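PDB 5VIT: MdcA from Pseudomonas aeruginosa, which probably serves as the transferase subunit of malonate decarboxylase, exchanging the acetyl group on the acyl carrier protein for a malonyl group. Local coordinates for residues A[54-59]-A[170-175]; A[133-138]-A[340-345]; A[163-168]-A[202-207]. One frame throughout, in Å; residues are numbered along the deposited sequence.

Contact 1 (A[54-59]-A[170-175]); sequences VLEGNN and EDTPAL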
ATOM      1  N   VAL A  54       8.563  43.910  17.065  1.00 29.99           N
ATOM      2  CA  VAL A  54       8.897  42.913  16.075  1.00 30.26           C
ATOM      3  C   VAL A  54      10.420  42.836  15.995  1.00 31.75           C
ATOM      4  O   VAL A  54      11.083  43.856  15.858  1.00 31.72           O
ATOM      5  CB  VAL A  54       8.280  43.261  14.720  1.00 29.07           C
ATOM      6  CG1 VAL A  54       8.905  42.437  13.629  1.00 37.35           C
ATOM      7  CG2 VAL A  54       6.777  43.033  14.765  1.00 29.70           C
ATOM      8  N   LEU A  55      10.964  41.626  16.110  1.00 35.27           N
ATOM      9  CA  LEU A  55      12.416  41.408  16.171  1.00 34.18           C
ATOM     10  C   LEU A  55      12.812  40.244  15.277  1.00 32.15           C
ATOM     11  O   LEU A  55      12.359  39.112  15.480  1.00 30.95           O
ATOM     12  CB  LEU A  55      12.872  41.126  17.609  1.00 28.05           C
ATOM     13  CG  LEU A  55      14.319  40.638  17.773  1.00 35.96           C
ATOM     14  CD1 LEU A  55      15.332  41.593  17.067  1.00 27.96           C
ATOM     15  CD2 LEU A  55      14.661  40.440  19.252  1.00 30.61           C
ATOM     16  N   GLU A  56      13.671  40.514  14.306  1.00 28.99           N
ATOM     17  CA  GLU A  56      13.937  39.509  13.302  1.00 31.04           C
ATOM     18  C   GLU A  56      14.783  38.406  13.862  1.00 40.78           C
ATOM     19  O   GLU A  56      16.014  38.505  14.036  1.00 36.82           O
ATOM     20  CB  GLU A  56      14.563  40.105  12.055  1.00 31.92           C
ATOM     21  CG  GLU A  56      13.471  40.547  11.103  1.00 31.80           C
ATOM     22  CD  GLU A  56      13.985  41.016   9.772  1.00 31.47           C
ATOM     23  OE1 GLU A  56      15.214  41.203   9.626  1.00 32.88           O
ATOM     24  OE2 GLU A  56      13.146  41.212   8.880  1.00 33.17           O
ATOM     25  N   GLY A  57      14.013  37.419  14.295  1.00 41.46           N
ATOM     26  CA  GLY A  57      14.314  36.031  14.161  1.00 37.20           C
ATOM     27  C   GLY A  57      13.386  35.676  13.009  1.00 35.13           C
ATOM     28  O   GLY A  57      12.180  35.413  13.184  1.00 33.07           O
ATOM     29  N   ASN A  58      13.946  35.748  11.811  1.00 29.63           N
ATOM     30  CA  ASN A  58      13.358  35.096  10.661  1.00 32.20           C
ATOM     31  C   ASN A  58      13.887  33.663  10.690  1.00 28.45           C
ATOM     32  O   ASN A  58      14.667  33.326  11.573  1.00 29.50           O
ATOM     33  CB  ASN A  58      13.704  35.852   9.377  1.00 27.15           C
ATOM     34  CG  ASN A  58      13.114  37.255   9.378  1.00 31.51           C
ATOM     35  OD1 ASN A  58      12.304  37.575  10.247  1.00 35.57           O
ATOM     36  ND2 ASN A  58      13.502  38.090   8.419  1.00 29.99           N
ATOM     37  N   ASN A  59      13.437  32.809   9.782  1.00 27.04           N
ATOM     38  CA  ASN A  59      13.958  31.454   9.742  1.00 31.71           C
ATOM     39  C   ASN A  59      15.473  31.431   9.553  1.00 29.59           C
ATOM     40  O   ASN A  59      16.169  30.619  10.165  1.00 28.71           O
ATOM     41  CB  ASN A  59      13.297  30.642   8.630  1.00 25.91           C
ATOM     42  CG  ASN A  59      11.957  30.083   9.033  1.00 28.73           C
ATOM     43  OD1 ASN A  59      11.584  30.084  10.215  1.00 26.22           O
ATOM     44  ND2 ASN A  59      11.227  29.573   8.049  1.00 27.23           N
ATOM     45  N   GLU A 170      13.336  37.712   2.877  1.00 28.37           N
ATOM     46  CA  GLU A 170      12.579  36.915   3.839  1.00 28.86           C
ATOM     47  C   GLU A 170      11.320  37.615   4.394  1.00 28.83           C
ATOM     48  O   GLU A 170      10.427  37.975   3.628  1.00 24.71           O
ATOM     49  CB  GLU A 170      13.520  36.473   4.975  1.00 28.56           C
ATOM     50  CG  GLU A 170      14.553  35.451   4.465  1.00 27.37           C
ATOM     51  CD  GLU A 170      15.609  35.026   5.483  1.00 27.75           C
ATOM     52  OE1 GLU A 170      15.261  34.695   6.636  1.00 28.64           O
ATOM     53  OE2 GLU A 170      16.807  35.005   5.107  1.00 28.70           O
ATOM     54  N   ASP A 171      11.254  37.803   5.712  1.00 25.58           N
ATOM     55  CA  ASP A 171      10.036  38.312   6.332  1.00 26.98           C
ATOM     56  C   ASP A 171       9.964  39.832   6.355  1.00 28.94           C
ATOM     57  O   ASP A 171       8.901  40.405   6.649  1.00 28.32           O
ATOM     58  CB  ASP A 171       9.849  37.836   7.787  1.00 25.95           C
ATOM     59  CG  ASP A 171      10.371  36.423   8.057  1.00 27.78           C
ATOM     60  OD1 ASP A 171      11.275  35.910   7.363  1.00 31.15           O
ATOM     61  OD2 ASP A 171       9.736  35.757   8.911  1.00 31.55           O
ATOM     62  N   THR A 172      11.091  40.472   6.072  1.00 26.16           N
ATOM     63  CA  THR A 172      11.275  41.898   6.340  1.00 30.15           C
ATOM     64  C   THR A 172      10.164  42.808   5.768  1.00 29.15           C
ATOM     65  O   THR A 172       9.591  43.596   6.525  1.00 27.90           O
ATOM     66  CB  THR A 172      12.658  42.376   5.821  1.00 31.32           C
ATOM     67  OG1 THR A 172      13.683  41.552   6.388  1.00 31.79           O
ATOM     68  CG2 THR A 172      12.903  43.819   6.206  1.00 31.12           C
ATOM     69  N   PRO A 173       9.828  42.679   4.465  1.00 27.23           N
ATOM     70  CA  PRO A 173       8.780  43.597   3.982  1.00 30.37           C
ATOM     71  C   PRO A 173       7.424  43.368   4.669  1.00 29.07           C
ATOM     72  O   PRO A 173       6.661  44.312   4.889  1.00 29.71           O
ATOM     73  CB  PRO A 173       8.703  43.311   2.473  1.00 26.28           C
ATOM     74  CG  PRO A 173       9.470  42.071   2.240  1.00 31.05           C
ATOM     75  CD  PRO A 173      10.305  41.748   3.421  1.00 25.36           C
ATOM     76  N   ALA A 174       7.148  42.131   5.044  1.00 24.77           N
ATOM     77  CA  ALA A 174       5.939  41.829   5.802  1.00 28.25           C
ATOM     78  C   ALA A 174       5.969  42.416   7.230  1.00 25.73           C
ATOM     79  O   ALA A 174       4.930  42.681   7.816  1.00 24.73           O
ATOM     80  CB  ALA A 174       5.731  40.319   5.864  1.00 23.14           C
ATOM     81  N   LEU A 175       7.160  42.568   7.797  1.00 27.67           N
ATOM     82  CA  LEU A 175       7.298  43.024   9.177  1.00 28.44           C
ATOM     83  C   LEU A 175       7.338  44.544   9.234  1.00 26.24           C
ATOM     84  O   LEU A 175       6.805  45.168  10.154  1.00 25.22           O
ATOM     85  CB  LEU A 175       8.567  42.452   9.812  1.00 25.21           C
ATOM     86  CG  LEU A 175       8.612  40.935  10.008  1.00 31.11           C
ATOM     87  CD1 LEU A 175       9.963  40.531  10.631  1.00 26.76           C
ATOM     88  CD2 LEU A 175       7.433  40.447  10.863  1.00 23.77           C
TER
HETATM   89  O   HOH W   1      10.623  33.233   9.261  1.00 26.43           O
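N58 and D171 meet tip to tip, the amide of one lying almost flat against the carboxylate of the other. Their planes are only 8° apart, and N58 CG comes within 3.0 Å of D171 OD1, so the approach is a stack of two flat groups and not a hydrogen bond. N58 ND2 turns one N-H back to its own segment, just past strand 52-55, donating to E56 OE2 over 3.2 Å and reaching that oxygen from above the carboxylate plane. A second donor grips the same atom, for T172 OG1 donates to E56 OE2 on its syn side, at 2.6 Å; K61 NZ and T169 O are further partners of this hydroxyl. With OE1 taking the backbone N of A153, both oxygens of this buried carboxylate are held. L175 supplies the apolar side of the contact. Its CG lies anti to the carbonyl carbon (chi1 -66°) and the chain beyond is extended, which brings the isopropyl end to the end of the strand and the turn after it: L175 CD1 packs on E56 CG at 3.5 Å, while L175 CD2 reaches V54 CG1 at 3.7 Å. A water bridges the far end of the contact, accepting from N59 N (2.9 Å) and donating to D171 OD2 (2.7 Å). D171 has stronger partners beyond, since OD1 forms a salt bridge with R341 and OD2 bonds to Y138 OH; E170 OE1 likewise takes the backbone N of K61. The contact thus joins the C-terminal end of strand 52-55, flanked in the parallel, Rossmann-like sheet by strands 149-154 and 81-85, to the first residues of helix 172-180, with helix 341-350 adjoining at N59 and A174.

Contact 2 (A[133-138]-A[340-345]); sequences TYIELY and NRMFCQ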
ATOM      1  N   THR A 133       1.375  30.201  12.546  1.00 27.55           N
ATOM      2  CA  THR A 133       2.145  29.966  11.331  1.00 24.74           C
ATOM      3  C   THR A 133       2.536  31.350  10.790  1.00 25.27           C
ATOM      4  O   THR A 133       1.818  32.327  11.024  1.00 28.45           O
ATOM      5  CB  THR A 133       1.368  29.101  10.283  1.00 21.85           C
ATOM      6  OG1 THR A 133       2.220  28.830   9.167  1.00 28.47           O
ATOM      7  CG2 THR A 133       0.100  29.777   9.789  1.00 22.09           C
ATOM      8  N   TYR A 134       3.682  31.439  10.111  1.00 24.80           N
ATOM      9  CA  TYR A 134       4.287  32.727   9.744  1.00 24.53           C
ATOM     10  C   TYR A 134       3.287  33.752   9.190  1.00 26.04           C
ATOM     11  O   TYR A 134       3.151  34.863   9.716  1.00 25.71           O
ATOM     12  CB  TYR A 134       5.413  32.526   8.706  1.00 23.83           C
ATOM     13  CG  TYR A 134       6.490  31.547   9.136  1.00 28.27           C
ATOM     14  CD1 TYR A 134       6.686  30.339   8.462  1.00 28.71           C
ATOM     15  CD2 TYR A 134       7.294  31.815  10.238  1.00 26.73           C
ATOM     16  CE1 TYR A 134       7.673  29.431   8.881  1.00 26.26           C
ATOM     17  CE2 TYR A 134       8.266  30.922  10.657  1.00 25.71           C
ATOM     18  CZ  TYR A 134       8.455  29.742   9.972  1.00 27.55           C
ATOM     19  OH  TYR A 134       9.422  28.879  10.408  1.00 31.07           O
ATOM     20  N   ILE A 135       2.591  33.376   8.121  1.00 23.86           N
ATOM     21  CA  ILE A 135       1.786  34.329   7.384  1.00 24.39           C
ATOM     22  C   ILE A 135       0.552  34.717   8.214  1.00 25.04           C
ATOM     23  O   ILE A 135       0.020  35.805   8.083  1.00 23.23           O
ATOM     24  CB  ILE A 135       1.437  33.758   5.983  1.00 28.06           C
ATOM     25  CG1 ILE A 135       1.352  34.878   4.951  1.00 35.00           C
ATOM     26  CG2 ILE A 135       0.193  32.897   5.986  1.00 22.85           C
ATOM     27  CD1 ILE A 135       0.942  34.380   3.558  1.00 34.14           C
ATOM     28  N   GLU A 136       0.137  33.834   9.118  1.00 27.66           N
ATOM     29  CA  GLU A 136      -0.905  34.166  10.083  1.00 24.46           C
ATOM     30  C   GLU A 136      -0.404  35.281  11.019  1.00 24.94           C
ATOM     31  O   GLU A 136      -1.130  36.236  11.330  1.00 30.05           O
ATOM     32  CB  GLU A 136      -1.309  32.920  10.879  1.00 21.83           C
ATOM     33  CG  GLU A 136      -2.233  33.186  12.029  1.00 25.07           C
ATOM     34  CD  GLU A 136      -2.438  31.972  12.895  1.00 26.65           C
ATOM     35  OE1 GLU A 136      -3.490  31.887  13.570  1.00 27.79           O
ATOM     36  OE2 GLU A 136      -1.546  31.102  12.911  1.00 29.87           O
ATOM     37  N   LEU A 137       0.848  35.169  11.443  1.00 24.96           N
ATOM     38  CA  LEU A 137       1.465  36.178  12.303  1.00 24.47           C
ATOM     39  C   LEU A 137       1.574  37.526  11.592  1.00 24.25           C
ATOM     40  O   LEU A 137       1.225  38.556  12.173  1.00 29.28           O
ATOM     41  CB  LEU A 137       2.847  35.708  12.787  1.00 28.11           C
ATOM     42  CG  LEU A 137       3.506  36.533  13.910  1.00 31.14           C
ATOM     43  CD1 LEU A 137       2.625  36.571  15.160  1.00 25.55           C
ATOM     44  CD2 LEU A 137       4.883  35.962  14.272  1.00 27.37           C
ATOM     45  N   TYR A 138       2.039  37.539  10.344  1.00 22.87           N
ATOM     46  CA  TYR A 138       2.072  38.801   9.584  1.00 23.39           C
ATOM     47  C   TYR A 138       0.667  39.411   9.538  1.00 25.87           C
ATOM     48  O   TYR A 138       0.502  40.603   9.782  1.00 25.74           O
ATOM     49  CB  TYR A 138       2.596  38.621   8.141  1.00 20.05           C
ATOM     50  CG  TYR A 138       3.867  37.792   8.009  1.00 21.92           C
ATOM     51  CD1 TYR A 138       4.103  37.021   6.873  1.00 26.21           C
ATOM     52  CD2 TYR A 138       4.832  37.792   9.008  1.00 21.74           C
ATOM     53  CE1 TYR A 138       5.267  36.271   6.736  1.00 28.33           C
ATOM     54  CE2 TYR A 138       5.981  37.040   8.895  1.00 23.83           C
ATOM     55  CZ  TYR A 138       6.201  36.280   7.762  1.00 29.05           C
ATOM     56  OH  TYR A 138       7.359  35.531   7.666  1.00 27.63           O
ATOM     57  N   ASN A 340      10.850  36.134  -0.502  1.00 27.38           N
ATOM     58  CA  ASN A 340       9.736  36.851   0.113  1.00 27.89           C
ATOM     59  C   ASN A 340       8.898  35.850   0.880  1.00 25.55           C
ATOM     60  O   ASN A 340       8.156  35.081   0.261  1.00 28.52           O
ATOM     61  CB  ASN A 340       8.890  37.578  -0.954  1.00 28.15           C
ATOM     62  CG  ASN A 340       7.859  38.523  -0.352  1.00 28.68           C
ATOM     63  OD1 ASN A 340       7.301  38.264   0.719  1.00 26.84           O
ATOM     64  ND2 ASN A 340       7.593  39.621  -1.048  1.00 23.99           N
ATOM     65  N   ARG A 341       9.006  35.844   2.208  1.00 24.35           N
ATOM     66  CA  ARG A 341       8.437  34.734   2.969  1.00 29.35           C
ATOM     67  C   ARG A 341       6.921  34.805   2.896  1.00 28.82           C
ATOM     68  O   ARG A 341       6.253  33.800   2.584  1.00 27.36           O
ATOM     69  CB  ARG A 341       8.921  34.720   4.421  1.00 24.48           C
ATOM     70  CG  ARG A 341       8.313  33.582   5.222  1.00 26.59           C
ATOM     71  CD  ARG A 341       9.283  33.054   6.291  1.00 27.16           C
ATOM     72  NE  ARG A 341      10.325  32.185   5.731  1.00 27.88           N
ATOM     73  CZ  ARG A 341      11.634  32.448   5.740  1.00 27.42           C
ATOM     74  NH1 ARG A 341      12.103  33.570   6.274  1.00 30.32           N
ATOM     75  NH2 ARG A 341      12.483  31.584   5.202  1.00 29.10           N
ATOM     76  N   MET A 342       6.386  36.000   3.121  1.00 25.90           N
ATOM     77  CA  MET A 342       4.943  36.227   2.951  1.00 28.37           C
ATOM     78  C   MET A 342       4.415  35.800   1.578  1.00 25.44           C
ATOM     79  O   MET A 342       3.422  35.071   1.485  1.00 27.15           O
ATOM     80  CB  MET A 342       4.595  37.691   3.175  1.00 22.64           C
ATOM     81  CG  MET A 342       3.127  38.019   2.850  1.00 27.61           C
ATOM     82  SD  MET A 342       2.609  39.561   3.657  1.00 30.87           S
ATOM     83  CE  MET A 342       1.438  40.234   2.484  1.00 26.85           C
ATOM     84  N   PHE A 343       5.072  36.235   0.510  1.00 25.06           N
ATOM     85  CA  PHE A 343       4.526  35.965  -0.812  1.00 23.77           C
ATOM     86  C   PHE A 343       4.645  34.460  -1.093  1.00 24.25           C
ATOM     87  O   PHE A 343       3.734  33.845  -1.643  1.00 25.80           O
ATOM     88  CB  PHE A 343       5.241  36.789  -1.885  1.00 19.75           C
ATOM     89  CG  PHE A 343       4.373  37.124  -3.098  1.00 28.52           C
ATOM     90  CD1 PHE A 343       4.306  38.427  -3.590  1.00 28.44           C
ATOM     91  CD2 PHE A 343       3.628  36.147  -3.737  1.00 26.03           C
ATOM     92  CE1 PHE A 343       3.523  38.735  -4.706  1.00 27.59           C
ATOM     93  CE2 PHE A 343       2.845  36.454  -4.836  1.00 28.09           C
ATOM     94  CZ  PHE A 343       2.790  37.756  -5.320  1.00 25.46           C
ATOM     95  N   CYS A 344       5.761  33.866  -0.691  1.00 23.92           N
ATOM     96  CA  CYS A 344       5.988  32.443  -0.939  1.00 24.81           C
ATOM     97  C   CYS A 344       5.025  31.579  -0.119  1.00 23.46           C
ATOM     98  O   CYS A 344       4.490  30.588  -0.613  1.00 23.71           O
ATOM     99  CB  CYS A 344       7.446  32.071  -0.637  1.00 23.52           C
ATOM    100  SG  CYS A 344       7.995  30.534  -1.428  1.00 24.11           S
ATOM    101  N   GLN A 345       4.787  31.964   1.127  1.00 23.61           N
ATOM    102  CA  GLN A 345       3.829  31.256   1.963  1.00 23.07           C
ATOM    103  C   GLN A 345       2.417  31.341   1.360  1.00 25.66           C
ATOM    104  O   GLN A 345       1.675  30.354   1.317  1.00 21.81           O
ATOM    105  CB  GLN A 345       3.857  31.830   3.382  1.00 26.30           C
ATOM    106  CG  GLN A 345       5.089  31.426   4.196  1.00 21.29           C
ATOM    107  CD  GLN A 345       5.018  29.997   4.693  1.00 24.90           C
ATOM    108  OE1 GLN A 345       3.930  29.421   4.811  1.00 25.49           O
ATOM    109  NE2 GLN A 345       6.176  29.414   4.991  1.00 25.06           N
TER
HETATM  110  O   HOH W   2       2.917  30.629   7.144  1.00 26.34           O
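R341 runs past Y138 and Y134 on its way out of helix 341-350. Its CB is already 3.7 Å from Y138 OH. CG, anti to the backbone N (chi1 179°), comes closest to that hydroxyl oxygen, 3.3 Å from Y138 OH and at the edge of the tyrosine ring. Bends at chi2 and chi3 then turn the chain, and CD passes over one face of the Y134 ring, offset toward its rim. Farther on, CZ stands nearly on the normal of that ring but 5.9 Å from the Y134 centroid, at most a weak cation-pi attraction. The nitrogens are taken up outside the two helices: NE by a bound malonate ion, NH2 by Q60, and NH1 by D171, the partner it shares with the Y138 hydroxyl. Nearer the crossing, where the short helical segments pass at -122° with 9.7 Å between their axes, I135 CD1 lies 3.3 Å from M342 O and also rests on the CB of Q345. M342 CB approaches the Y138 ring obliquely, 3.8 Å from Y138 CD1, and the M342 sulfur makes an oblique Met-aromatic contact with the same ring. Q345 NE2 sits at the edge of the Y134 ring, 3.6 Å from Y134 CD1; a water joins its OE1, by a weak bond, to T133 OG1 and the backbone N of I135. The stem of R341 thus runs between the Y138 hydroxyl and a face of the Y134 ring. R341 NE and Q345 NE2 converge on one oxygen of the malonate, which probably came from the crystallisation liquor; even so, a cationic and an amide donor directed at the same oxygen are consistent with a pocket suited to a carboxylate.

Contact 3 (A[163-168]-A[202-207]); sequences VYTGPS and RVDIPA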
ATOM      1  N   VAL A 163      17.181  50.399   1.857  1.00 38.29           N
ATOM      2  CA  VAL A 163      17.832  49.186   2.330  1.00 35.76           C
ATOM      3  C   VAL A 163      17.776  48.103   1.271  1.00 35.06           C
ATOM      4  O   VAL A 163      16.722  47.862   0.662  1.00 33.17           O
ATOM      5  CB  VAL A 163      17.183  48.648   3.631  1.00 38.72           C
ATOM      6  CG1 VAL A 163      17.788  47.292   4.018  1.00 33.92           C
ATOM      7  CG2 VAL A 163      17.338  49.645   4.757  1.00 31.66           C
ATOM      8  N   TYR A 164      18.926  47.470   1.048  1.00 31.33           N
ATOM      9  CA  TYR A 164      19.014  46.275   0.227  1.00 32.51           C
ATOM     10  C   TYR A 164      19.053  45.040   1.129  1.00 33.21           C
ATOM     11  O   TYR A 164      19.888  44.944   2.030  1.00 35.92           O
ATOM     12  CB  TYR A 164      20.246  46.337  -0.677  1.00 37.19           C
ATOM     13  CG  TYR A 164      20.613  45.023  -1.333  1.00 38.48           C
ATOM     14  CD1 TYR A 164      19.869  44.513  -2.393  1.00 34.34           C
ATOM     15  CD2 TYR A 164      21.717  44.298  -0.900  1.00 38.22           C
ATOM     16  CE1 TYR A 164      20.217  43.311  -3.005  1.00 33.88           C
ATOM     17  CE2 TYR A 164      22.071  43.100  -1.504  1.00 36.47           C
ATOM     18  CZ  TYR A 164      21.321  42.610  -2.550  1.00 37.21           C
ATOM     19  OH  TYR A 164      21.679  41.415  -3.133  1.00 36.76           O
ATOM     20  N   THR A 165      18.134  44.108   0.897  1.00 32.66           N
ATOM     21  CA  THR A 165      18.080  42.889   1.685  1.00 31.72           C
ATOM     22  C   THR A 165      18.407  41.658   0.865  1.00 31.54           C
ATOM     23  O   THR A 165      18.669  40.605   1.433  1.00 34.20           O
ATOM     24  CB  THR A 165      16.699  42.666   2.330  1.00 33.75           C
ATOM     25  OG1 THR A 165      15.676  42.802   1.334  1.00 32.35           O
ATOM     26  CG2 THR A 165      16.457  43.640   3.469  1.00 31.85           C
ATOM     27  N   GLY A 166      18.352  41.780  -0.460  1.00 31.65           N
ATOM     28  CA  GLY A 166      18.764  40.709  -1.358  1.00 33.23           C
ATOM     29  C   GLY A 166      18.146  39.334  -1.132  1.00 34.11           C
ATOM     30  O   GLY A 166      16.929  39.221  -0.934  1.00 29.53           O
ATOM     31  N   PRO A 167      18.984  38.274  -1.183  1.00 33.72           N
ATOM     32  CA  PRO A 167      18.546  36.882  -0.992  1.00 29.08           C
ATOM     33  C   PRO A 167      17.934  36.642   0.372  1.00 29.93           C
ATOM     34  O   PRO A 167      17.181  35.680   0.526  1.00 31.11           O
ATOM     35  CB  PRO A 167      19.843  36.086  -1.150  1.00 28.43           C
ATOM     36  CG  PRO A 167      20.648  36.913  -2.104  1.00 31.71           C
ATOM     37  CD  PRO A 167      20.381  38.337  -1.655  1.00 31.36           C
ATOM     38  N   SER A 168      18.254  37.506   1.338  1.00 29.07           N
ATOM     39  CA  SER A 168      17.752  37.372   2.696  1.00 28.69           C
ATOM     40  C   SER A 168      16.583  38.318   2.978  1.00 28.27           C
ATOM     41  O   SER A 168      16.340  38.652   4.130  1.00 24.58           O
ATOM     42  CB  SER A 168      18.871  37.627   3.710  1.00 26.79           C
ATOM     43  OG  SER A 168      19.986  36.786   3.468  1.00 29.94           O
ATOM     44  N   ARG A 202      20.168  47.265  -4.948  1.00 35.89           N
ATOM     45  CA  ARG A 202      18.739  47.306  -5.249  1.00 34.17           C
ATOM     46  C   ARG A 202      18.036  47.902  -4.035  1.00 37.25           C
ATOM     47  O   ARG A 202      18.567  47.848  -2.920  1.00 36.10           O
ATOM     48  CB  ARG A 202      18.220  45.896  -5.576  1.00 38.91           C
ATOM     49  CG  ARG A 202      16.715  45.712  -5.642  1.00 39.21           C
ATOM     50  CD  ARG A 202      16.286  44.373  -5.008  1.00 39.10           C
ATOM     51  NE  ARG A 202      16.983  43.250  -5.608  1.00 41.03           N
ATOM     52  CZ  ARG A 202      17.022  42.005  -5.123  1.00 37.85           C
ATOM     53  NH1 ARG A 202      16.383  41.667  -4.009  1.00 31.20           N
ATOM     54  NH2 ARG A 202      17.716  41.086  -5.777  1.00 36.57           N
ATOM     55  N   VAL A 203      16.868  48.502  -4.231  1.00 32.68           N
ATOM     56  CA  VAL A 203      16.068  48.875  -3.075  1.00 36.84           C
ATOM     57  C   VAL A 203      15.030  47.777  -2.795  1.00 38.45           C
ATOM     58  O   VAL A 203      14.258  47.396  -3.681  1.00 41.94           O
ATOM     59  CB  VAL A 203      15.373  50.238  -3.272  1.00 41.99           C
ATOM     60  CG1 VAL A 203      14.540  50.579  -2.036  1.00 34.48           C
ATOM     61  CG2 VAL A 203      16.412  51.333  -3.537  1.00 26.02           C
ATOM     62  N   ASP A 204      15.036  47.245  -1.576  1.00 36.75           N
ATOM     63  CA  ASP A 204      14.024  46.258  -1.173  1.00 39.09           C
ATOM     64  C   ASP A 204      13.021  46.913  -0.227  1.00 40.24           C
ATOM     65  O   ASP A 204      11.817  46.659  -0.317  1.00 36.03           O
ATOM     66  CB  ASP A 204      14.661  45.033  -0.498  1.00 30.46           C
ATOM     67  CG  ASP A 204      15.434  44.145  -1.479  1.00 34.77           C
ATOM     68  OD1 ASP A 204      16.661  43.992  -1.300  1.00 36.81           O
ATOM     69  OD2 ASP A 204      14.826  43.591  -2.420  1.00 32.15           O
ATOM     70  N   ILE A 205      13.538  47.734   0.688  1.00 35.64           N
ATOM     71  CA  ILE A 205      12.718  48.533   1.597  1.00 37.74           C
ATOM     72  C   ILE A 205      13.053  50.008   1.364  1.00 37.86           C
ATOM     73  O   ILE A 205      14.183  50.433   1.619  1.00 37.33           O
ATOM     74  CB  ILE A 205      12.946  48.159   3.090  1.00 39.67           C
ATOM     75  CG1 ILE A 205      12.343  46.787   3.409  1.00 39.07           C
ATOM     76  CG2 ILE A 205      12.280  49.166   4.017  1.00 30.83           C
ATOM     77  CD1 ILE A 205      13.232  45.656   3.067  1.00 39.12           C
ATOM     78  N   PRO A 206      12.082  50.787   0.846  1.00 37.34           N
ATOM     79  CA  PRO A 206      12.322  52.201   0.523  1.00 37.78           C
ATOM     80  C   PRO A 206      12.593  53.046   1.774  1.00 38.45           C
ATOM     81  O   PRO A 206      12.154  52.683   2.860  1.00 35.84           O
ATOM     82  CB  PRO A 206      11.024  52.627  -0.170  1.00 35.52           C
ATOM     83  CG  PRO A 206      10.394  51.340  -0.625  1.00 37.94           C
ATOM     84  CD  PRO A 206      10.728  50.367   0.453  1.00 36.77           C
ATOM     85  N   ALA A 207      13.332  54.142   1.610  1.00 38.35           N
ATOM     86  CA  ALA A 207      13.737  55.000   2.729  1.00 36.35           C
ATOM     87  C   ALA A 207      12.549  55.492   3.554  1.00 37.25           C
ATOM     88  O   ALA A 207      12.660  55.634   4.772  1.00 40.46           O
ATOM     89  CB  ALA A 207      14.549  56.190   2.204  1.00 40.70           C
TER
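D204 OD1 is gripped by two successive backbone N-H groups of the other segment. T165 N meets it at 2.6 Å on the anti side of the carboxylate, and G166 N arrives at 2.9 Å from above the carboxylate plane. The second oxygen serves a salt bridge: D204 OD2 lies in the guanidinium plane of R202 and takes R202 NH1 on its syn lone pair at 2.9 Å, almost straight (176°), and R338 adds a second salt bridge. So positioned, the guanidinium of R202 receives Y164 CE1 over the centre of one face, with the tyrosine ring turned 76° to it. Between the backbones runs a single antiparallel, hydrogen-bonded bridge of V163 with I205. It is a classic beta bulge: D204 and I205 both face V163, whose carbonyl oxygen accepts from D204 N at 2.9 Å and from I205 N at 3.2 Å, while V163 N returns a bond to I205 O. The bulge lies along the outer side of strand 163-164, an end strand of the small mixed sheet, whose inner neighbour is strand 156-158. The loop 202-207, on the way from strand 192-194 to strand 212-215, therefore extends the pairing for one bridge. On one flank T165 CG2 touches I205 CD1 at 3.8 Å. T165 OG1 bonds to T169, just past its own segment, while Y164 OH reaches S336 and R202 NH2 forms a salt bridge with D334.

How the contacts relate
Contacts 1 and 2 are neighbours, their centres 9 Å apart, and touch through a weak bond of the Y134 hydroxyl to N59, as well as through Y138 and D171. Contact 3 lies farther out, 13 Å from contact 1 and 18 Å from contact 2; its I205 packs on T172. Along the chain the segments of contact 1 alternate with those of contacts 2 and 3, whereas contact 3 is nested inside the loop that contact 2 closes. Strand 163-164 is followed, after a seven-residue connection, by helix 172-180, which leads on to strand 185-190 of the main parallel sheet. Residues of contacts 1 and 2 hold a malonate ion, probably from the crystallisation liquor, consistent with their lining one pocket.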